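Local coordinates for Ras-associated and pleckstrin homology domains-containing protein 1 (Homo sapiens, PDB 4GN1) that mediates localized membrane signals, is implicated in regulating lamellipodial dynamics, and targets EVL and VASP to the leading edge, at residues V50-V53 against M58-I61; M86-K91 against V185-D190. All coordinates share one frame; numbering follows the deposited sequence.

Contact 1 (V50-V53 against M58-I61); sequences VETV and MERI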
ATOM      1  N   VAL A  50       3.501   2.497  10.209  1.00 16.33           N
ATOM      2  CA  VAL A  50       3.659   1.289   9.440  1.00 16.60           C
ATOM      3  C   VAL A  50       3.304   0.119  10.354  1.00 17.14           C
ATOM      4  O   VAL A  50       3.722   0.101  11.524  1.00 16.65           O
ATOM      5  CB  VAL A  50       5.134   1.182   8.997  1.00 17.33           C
ATOM      6  CG1 VAL A  50       5.395  -0.112   8.245  1.00 17.42           C
ATOM      7  CG2 VAL A  50       5.551   2.408   8.183  1.00 16.79           C
ATOM      8  N   GLU A  51       2.531  -0.846   9.844  1.00 17.88           N
ATOM      9  CA  GLU A  51       2.300  -2.101  10.592  1.00 18.68           C
ATOM     10  C   GLU A  51       3.023  -3.249   9.918  1.00 19.46           C
ATOM     11  O   GLU A  51       3.095  -3.286   8.682  1.00 19.74           O
ATOM     12  CB  GLU A  51       0.796  -2.416  10.789  1.00 19.32           C
ATOM     13  CG  GLU A  51       0.020  -2.865   9.552  1.00 19.98           C
ATOM     14  CD  GLU A  51      -1.454  -3.148   9.821  1.00 20.21           C
ATOM     15  OE1 GLU A  51      -2.255  -3.055   8.881  1.00 21.39           O
ATOM     16  OE2 GLU A  51      -1.839  -3.451  10.961  1.00 21.50           O
ATOM     17  N   THR A  52       3.602  -4.149  10.711  1.00 19.19           N
ATOM     18  CA  THR A  52       4.068  -5.401  10.155  1.00 20.47           C
ATOM     19  C   THR A  52       3.019  -6.464  10.466  1.00 20.93           C
ATOM     20  O   THR A  52       2.368  -6.398  11.522  1.00 21.44           O
ATOM     21  CB  THR A  52       5.448  -5.865  10.704  1.00 21.71           C
ATOM     22  OG1 THR A  52       5.328  -6.230  12.092  1.00 22.49           O
ATOM     23  CG2 THR A  52       6.553  -4.807  10.483  1.00 20.34           C
ATOM     24  N   VAL A  53       2.817  -7.402   9.537  1.00 21.14           N
ATOM     25  CA  VAL A  53       2.057  -8.613   9.829  1.00 21.81           C
ATOM     26  C   VAL A  53       3.087  -9.704  10.014  1.00 23.50           C
ATOM     27  O   VAL A  53       3.730 -10.156   9.065  1.00 23.73           O
ATOM     28  CB  VAL A  53       1.011  -8.957   8.757  1.00 22.01           C
ATOM     29  CG1 VAL A  53       0.259 -10.214   9.154  1.00 22.48           C
ATOM     30  CG2 VAL A  53       0.016  -7.809   8.608  1.00 20.55           C
ATOM     31  N   MET A  58       5.417  -9.203   6.184  1.00 23.36           N
ATOM     32  CA  MET A  58       5.126  -8.136   5.246  1.00 23.40           C
ATOM     33  C   MET A  58       4.722  -6.867   6.006  1.00 21.96           C
ATOM     34  O   MET A  58       4.584  -6.884   7.232  1.00 21.80           O
ATOM     35  CB  MET A  58       4.024  -8.596   4.268  1.00 24.18           C
ATOM     36  CG  MET A  58       2.726  -8.940   4.975  1.00 24.29           C
ATOM     37  SD  MET A  58       1.400  -9.514   3.907  1.00 26.47           S
ATOM     38  CE  MET A  58       1.832 -11.245   3.765  1.00 27.06           C
ATOM     39  N   GLU A  59       4.515  -5.762   5.304  1.00 21.20           N
ATOM     40  CA  GLU A  59       4.196  -4.538   6.022  1.00 20.60           C
ATOM     41  C   GLU A  59       3.440  -3.559   5.152  1.00 19.58           C
ATOM     42  O   GLU A  59       3.583  -3.588   3.934  1.00 19.95           O
ATOM     43  CB  GLU A  59       5.481  -3.882   6.525  1.00 21.85           C
ATOM     44  CG  GLU A  59       6.339  -3.340   5.400  1.00 24.06           C
ATOM     45  CD  GLU A  59       7.517  -2.508   5.873  1.00 25.96           C
ATOM     46  OE1 GLU A  59       8.075  -2.810   6.974  1.00 26.30           O
ATOM     47  OE2 GLU A  59       7.887  -1.567   5.106  1.00 26.79           O
ATOM     48  N   ARG A  60       2.635  -2.688   5.758  1.00 17.77           N
ATOM     49  CA  ARG A  60       2.039  -1.611   4.988  1.00 16.59           C
ATOM     50  C   ARG A  60       2.061  -0.303   5.739  1.00 15.41           C
ATOM     51  O   ARG A  60       2.042  -0.271   6.984  1.00 15.36           O
ATOM     52  CB  ARG A  60       0.608  -1.956   4.538  1.00 16.92           C
ATOM     53  CG  ARG A  60      -0.451  -2.109   5.626  1.00 16.99           C
ATOM     54  CD  ARG A  60      -1.868  -2.309   5.025  1.00 17.24           C
ATOM     55  NE  ARG A  60      -2.915  -2.108   6.030  1.00 16.25           N
ATOM     56  CZ  ARG A  60      -3.703  -1.023   6.093  1.00 16.64           C
ATOM     57  NH1 ARG A  60      -3.599  -0.038   5.202  1.00 16.01           N
ATOM     58  NH2 ARG A  60      -4.613  -0.918   7.055  1.00 16.42           N
ATOM     59  N   ILE A  61       2.123   0.777   4.978  1.00 14.71           N
ATOM     60  CA  ILE A  61       1.927   2.098   5.522  1.00 14.01           C
ATOM     61  C   ILE A  61       0.423   2.342   5.549  1.00 13.51           C
ATOM     62  O   ILE A  61      -0.233   2.266   4.522  1.00 13.37           O
ATOM     63  CB  ILE A  61       2.620   3.155   4.654  1.00 14.41           C
ATOM     64  CG1 ILE A  61       4.101   2.832   4.514  1.00 14.68           C
ATOM     65  CG2 ILE A  61       2.392   4.571   5.202  1.00 14.20           C
ATOM     66  CD1 ILE A  61       4.702   3.282   3.197  1.00 15.57           C
TER
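Glu51 and Arg60 rise side by side from neighbouring antiparallel strands and point the same way, a clear case of a charged pair set by strand register. Each has CG wedged between its own backbone N and carbonyl carbon (chi1 72° for Glu51, 66° for Arg60) and an extended chain beyond, which brings Glu51 OE1 to 3.1 Å from Arg60 NE. The hydrogen bond within this salt bridge is weak and bent, and the carboxylate and guanidinium planes stand 62° apart. Both groups have further partners: Trp75 NE1 donates to Glu51 OE2, Arg60 NH1 meets Glu66, and Arg60 NH2 binds a malonate ion probably left from crystallisation. Beneath the pair, the backbones exchange two bonds, Glu51 N to Arg60 O and Arg60 N to Glu51 O, each 3.0 Å. Val53 and Met58 continue this face, Val53 CB lying 4.2 Å from Met58 CG, and Tyr186 packs against both. On the other face Val50 splits its branches: CG1 crosses towards the carboxylate carbon of Glu59, at 4.0 Å from CD, while CG2 meets Ile61 CG1 at the same separation. Glu59 OE2 forms a salt bridge with Arg88, and Thr52 directs its hydroxyl to the backbone N of Lys82 on the opposite flank of strand 47-53. Near Thr52, the bond from Val53 N to Met58 O is 3.0 Å long, while the return bond from Met58 N to Val53 O is weak. Antiparallel pairing across a four-residue connection makes this a beta hairpin, here within the ubiquitin-like Ras-associating domain.

Contact 2 (M86-K91 against V185-D190); sequences MERIEK and VYYGQD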
ATOM      1  N   MET A  86       8.118   5.909  11.299  1.00 19.56           N
ATOM      2  CA  MET A  86       9.300   6.252  10.480  1.00 21.62           C
ATOM      3  C   MET A  86       8.890   7.073   9.259  1.00 21.39           C
ATOM      4  O   MET A  86       7.748   7.039   8.839  1.00 20.93           O
ATOM      5  CB  MET A  86      10.027   4.991   9.990  1.00 22.98           C
ATOM      6  CG  MET A  86       9.134   4.002   9.245  1.00 23.93           C
ATOM      7  SD  MET A  86       9.930   2.411   8.885  1.00 28.83           S
ATOM      8  CE  MET A  86      11.530   2.997   8.296  1.00 25.20           C
ATOM      9  N   GLU A  87       9.833   7.805   8.696  1.00 22.66           N
ATOM     10  CA  GLU A  87       9.613   8.503   7.453  1.00 23.72           C
ATOM     11  C   GLU A  87       9.548   7.494   6.335  1.00 23.84           C
ATOM     12  O   GLU A  87      10.443   6.657   6.188  1.00 23.50           O
ATOM     13  CB  GLU A  87      10.790   9.416   7.179  1.00 25.56           C
ATOM     14  CG  GLU A  87      10.650  10.805   7.742  1.00 26.84           C
ATOM     15  CD  GLU A  87      12.002  11.448   7.864  1.00 29.85           C
ATOM     16  OE1 GLU A  87      12.189  12.521   7.273  1.00 29.72           O
ATOM     17  OE2 GLU A  87      12.885  10.845   8.535  1.00 32.20           O
ATOM     18  N   ARG A  88       8.487   7.550   5.548  1.00 24.50           N
ATOM     19  CA  ARG A  88       8.427   6.722   4.342  1.00 25.61           C
ATOM     20  C   ARG A  88       8.161   7.612   3.132  1.00 27.57           C
ATOM     21  O   ARG A  88       7.120   8.263   3.048  1.00 29.74           O
ATOM     22  CB  ARG A  88       7.368   5.623   4.493  1.00 23.29           C
ATOM     23  CG  ARG A  88       7.654   4.621   5.623  1.00 22.62           C
ATOM     24  CD  ARG A  88       8.862   3.734   5.351  1.00 22.17           C
ATOM     25  NE  ARG A  88       8.610   2.872   4.200  1.00 22.06           N
ATOM     26  CZ  ARG A  88       8.313   1.578   4.259  1.00 21.45           C
ATOM     27  NH1 ARG A  88       8.278   0.948   5.423  1.00 20.68           N
ATOM     28  NH2 ARG A  88       8.100   0.909   3.134  1.00 21.63           N
ATOM     29  N   ILE A  89       9.100   7.681   2.199  1.00 30.41           N
ATOM     30  CA  ILE A  89       8.841   8.506   0.991  1.00 31.30           C
ATOM     31  C   ILE A  89       7.759   7.895   0.114  1.00 30.71           C
ATOM     32  O   ILE A  89       6.995   8.629  -0.502  1.00 31.66           O
ATOM     33  CB  ILE A  89      10.115   8.867   0.181  1.00 32.61           C
ATOM     34  CG1 ILE A  89      10.748   7.635  -0.480  1.00 32.92           C
ATOM     35  CG2 ILE A  89      11.089   9.640   1.078  1.00 33.36           C
ATOM     36  CD1 ILE A  89      12.016   7.921  -1.267  1.00 34.61           C
ATOM     37  N   GLU A  90       7.663   6.564   0.116  1.00 29.46           N
ATOM     38  CA  GLU A  90       6.627   5.868  -0.635  1.00 29.76           C
ATOM     39  C   GLU A  90       5.218   6.439  -0.416  1.00 30.33           C
ATOM     40  O   GLU A  90       4.387   6.346  -1.320  1.00 30.68           O
ATOM     41  CB  GLU A  90       6.571   4.373  -0.294  1.00 29.72           C
ATOM     42  CG  GLU A  90       7.777   3.546  -0.663  1.00 31.01           C
ATOM     43  CD  GLU A  90       8.584   3.106   0.545  1.00 31.95           C
ATOM     44  OE1 GLU A  90       9.310   2.103   0.421  1.00 34.81           O
ATOM     45  OE2 GLU A  90       8.501   3.741   1.613  1.00 31.10           O
ATOM     46  N   LYS A  91       4.931   7.002   0.767  1.00 29.41           N
ATOM     47  CA  LYS A  91       3.529   7.357   1.095  1.00 27.31           C
ATOM     48  C   LYS A  91       2.949   8.420   0.163  1.00 25.63           C
ATOM     49  O   LYS A  91       1.846   8.263  -0.344  1.00 25.08           O
ATOM     50  CB  LYS A  91       3.334   7.755   2.583  1.00 27.11           C
ATOM     51  CG  LYS A  91       1.867   8.053   2.926  1.00 28.10           C
ATOM     52  CD  LYS A  91       1.582   8.271   4.422  1.00 30.33           C
ATOM     53  CE  LYS A  91       2.206   9.565   4.981  1.00 28.63           C
ATOM     54  NZ  LYS A  91       1.863   9.799   6.411  1.00 25.86           N
ATOM     55  N   VAL A 185      -3.092  -3.714   0.679  1.00 19.96           N
ATOM     56  CA  VAL A 185      -1.935  -4.063  -0.098  1.00 20.02           C
ATOM     57  C   VAL A 185      -0.729  -3.829   0.795  1.00 19.02           C
ATOM     58  O   VAL A 185      -0.705  -2.878   1.566  1.00 18.02           O
ATOM     59  CB  VAL A 185      -1.881  -3.318  -1.480  1.00 20.35           C
ATOM     60  CG1 VAL A 185      -1.864  -1.797  -1.351  1.00 19.56           C
ATOM     61  CG2 VAL A 185      -0.673  -3.761  -2.276  1.00 20.81           C
ATOM     62  N   TYR A 186       0.248  -4.720   0.711  1.00 19.36           N
ATOM     63  CA  TYR A 186       1.410  -4.700   1.606  1.00 19.11           C
ATOM     64  C   TYR A 186       2.645  -4.845   0.748  1.00 19.80           C
ATOM     65  O   TYR A 186       2.544  -5.263  -0.409  1.00 19.84           O
ATOM     66  CB  TYR A 186       1.346  -5.880   2.586  1.00 19.32           C
ATOM     67  CG  TYR A 186       0.024  -5.995   3.331  1.00 19.41           C
ATOM     68  CD1 TYR A 186      -1.141  -6.363   2.663  1.00 19.35           C
ATOM     69  CD2 TYR A 186      -0.059  -5.732   4.709  1.00 18.82           C
ATOM     70  CE1 TYR A 186      -2.339  -6.450   3.324  1.00 19.56           C
ATOM     71  CE2 TYR A 186      -1.270  -5.814   5.385  1.00 18.49           C
ATOM     72  CZ  TYR A 186      -2.405  -6.181   4.681  1.00 19.55           C
ATOM     73  OH  TYR A 186      -3.636  -6.293   5.313  1.00 19.84           O
ATOM     74  N   TYR A 187       3.800  -4.499   1.312  1.00 20.75           N
ATOM     75  CA  TYR A 187       5.100  -4.914   0.774  1.00 22.74           C
ATOM     76  C   TYR A 187       5.583  -6.138   1.515  1.00 24.11           C
ATOM     77  O   TYR A 187       5.529  -6.184   2.744  1.00 24.05           O
ATOM     78  CB  TYR A 187       6.146  -3.831   0.960  1.00 23.68           C
ATOM     79  CG  TYR A 187       5.856  -2.533   0.251  1.00 25.67           C
ATOM     80  CD1 TYR A 187       6.028  -2.411  -1.134  1.00 26.60           C
ATOM     81  CD2 TYR A 187       5.432  -1.404   0.969  1.00 26.19           C
ATOM     82  CE1 TYR A 187       5.781  -1.212  -1.779  1.00 27.37           C
ATOM     83  CE2 TYR A 187       5.182  -0.193   0.322  1.00 26.03           C
ATOM     84  CZ  TYR A 187       5.352  -0.111  -1.047  1.00 26.89           C
ATOM     85  OH  TYR A 187       5.095   1.078  -1.695  1.00 28.33           O
ATOM     86  N   GLY A 188       6.063  -7.131   0.772  1.00 26.25           N
ATOM     87  CA  GLY A 188       6.708  -8.300   1.365  1.00 27.02           C
ATOM     88  C   GLY A 188       8.161  -7.991   1.653  1.00 28.67           C
ATOM     89  O   GLY A 188       8.797  -7.230   0.918  1.00 27.28           O
ATOM     90  N   GLN A 189       8.680  -8.579   2.733  1.00 30.36           N
ATOM     91  CA  GLN A 189      10.061  -8.350   3.168  1.00 31.73           C
ATOM     92  C   GLN A 189      10.892  -9.582   2.960  1.00 32.89           C
ATOM     93  O   GLN A 189      10.647 -10.613   3.611  1.00 33.72           O
ATOM     94  CB  GLN A 189      10.121  -7.943   4.652  1.00 33.31           C
ATOM     95  CG  GLN A 189       9.478  -6.596   4.948  1.00 34.70           C
ATOM     96  CD  GLN A 189       9.761  -5.600   3.829  1.00 38.20           C
ATOM     97  OE1 GLN A 189      10.929  -5.341   3.473  1.00 40.31           O
ATOM     98  NE2 GLN A 189       8.691  -5.056   3.244  1.00 38.46           N
ATOM     99  N   ASP A 190      11.865  -9.482   2.053  1.00 32.45           N
ATOM    100  CA  ASP A 190      12.824 -10.556   1.836  1.00 33.17           C
ATOM    101  C   ASP A 190      12.141 -11.838   1.327  1.00 33.10           C
ATOM    102  O   ASP A 190      12.425 -12.952   1.769  1.00 33.39           O
ATOM    103  CB  ASP A 190      13.630 -10.815   3.117  1.00 33.80           C
ATOM    104  CG  ASP A 190      14.790 -11.773   2.890  1.00 36.54           C
ATOM    105  OD1 ASP A 190      15.007 -12.647   3.756  1.00 37.49           O
ATOM    106  OD2 ASP A 190      15.461 -11.677   1.829  1.00 37.36           O
TER
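Tyr187 meets Arg88 and Glu90 by van der Waals contact, with no hydrogen bond joining the two segments. Arg88 and Tyr187 run past each other in opposite directions, so that the guanidinium comes near the CD2 and CE2 carbons of the ring: NH2 lies 4.1 Å from Tyr187 CD2, and the two planes are 31° apart. The approach is oblique to both groups. At the far end of the ring, the aliphatic part of Glu90 crosses the phenol, its CG 3.8 Å from Tyr187 OH; it is the methylene and not the carboxylate that touches here. Helix 225-240 also reaches this tyrosine, through Val232.

A salt bridge with two hydrogen bonds joins Arg88 and Glu90 beside the ring. Arg88 NE donates to Glu90 OE2 over 2.7 Å in a nearly straight hydrogen bond (167°); the oxygen lies in the guanidinium plane and is met on its syn side, but the donor is tilted from the carboxylate plane. A weaker second bond runs from Arg88 NH2 to Glu90 OE1, making a two-pronged carboxylate-guanidinium pair. The arginine chain folds back at chi2 and chi3, which brings its head round to a glutamate only two residues further on. Arg88 NH1 is taken by Glu59, so the guanidinium binds two carboxylates and its charge is probably well balanced.

Among polar contacts on the other segment, Gln189 NE2 makes a weak bond of 3.4 Å to Tyr187 O. The contact as a whole is a small domain-domain interface, in which residues following strand 83-87 of the Ras-associating domain meet a strand of the pleckstrin homology domain.

Contact 1 and contact 2 have centres about 7 Å apart, and strand 58-61 of contact 1 lies beside strand 184-188, which carries Tyr187 of contact 2. Here Tyr187 N lies 2.8 Å from Glu59 O, a probable hydrogen bond. Glu59 also reaches the other segment of contact 2, for its OE2 forms a salt bridge of 2.6 Å with Arg88 NH1. The hairpin thus joins the Ras-associating and pleckstrin homology domains by strand pairing, and the meeting of Arg88 and Glu90 with Tyr187 lies beside it. A malonate ion, probably from crystallisation, is hydrogen-bonded by Arg60 NH2 of one domain and Tyr186 OH of the other.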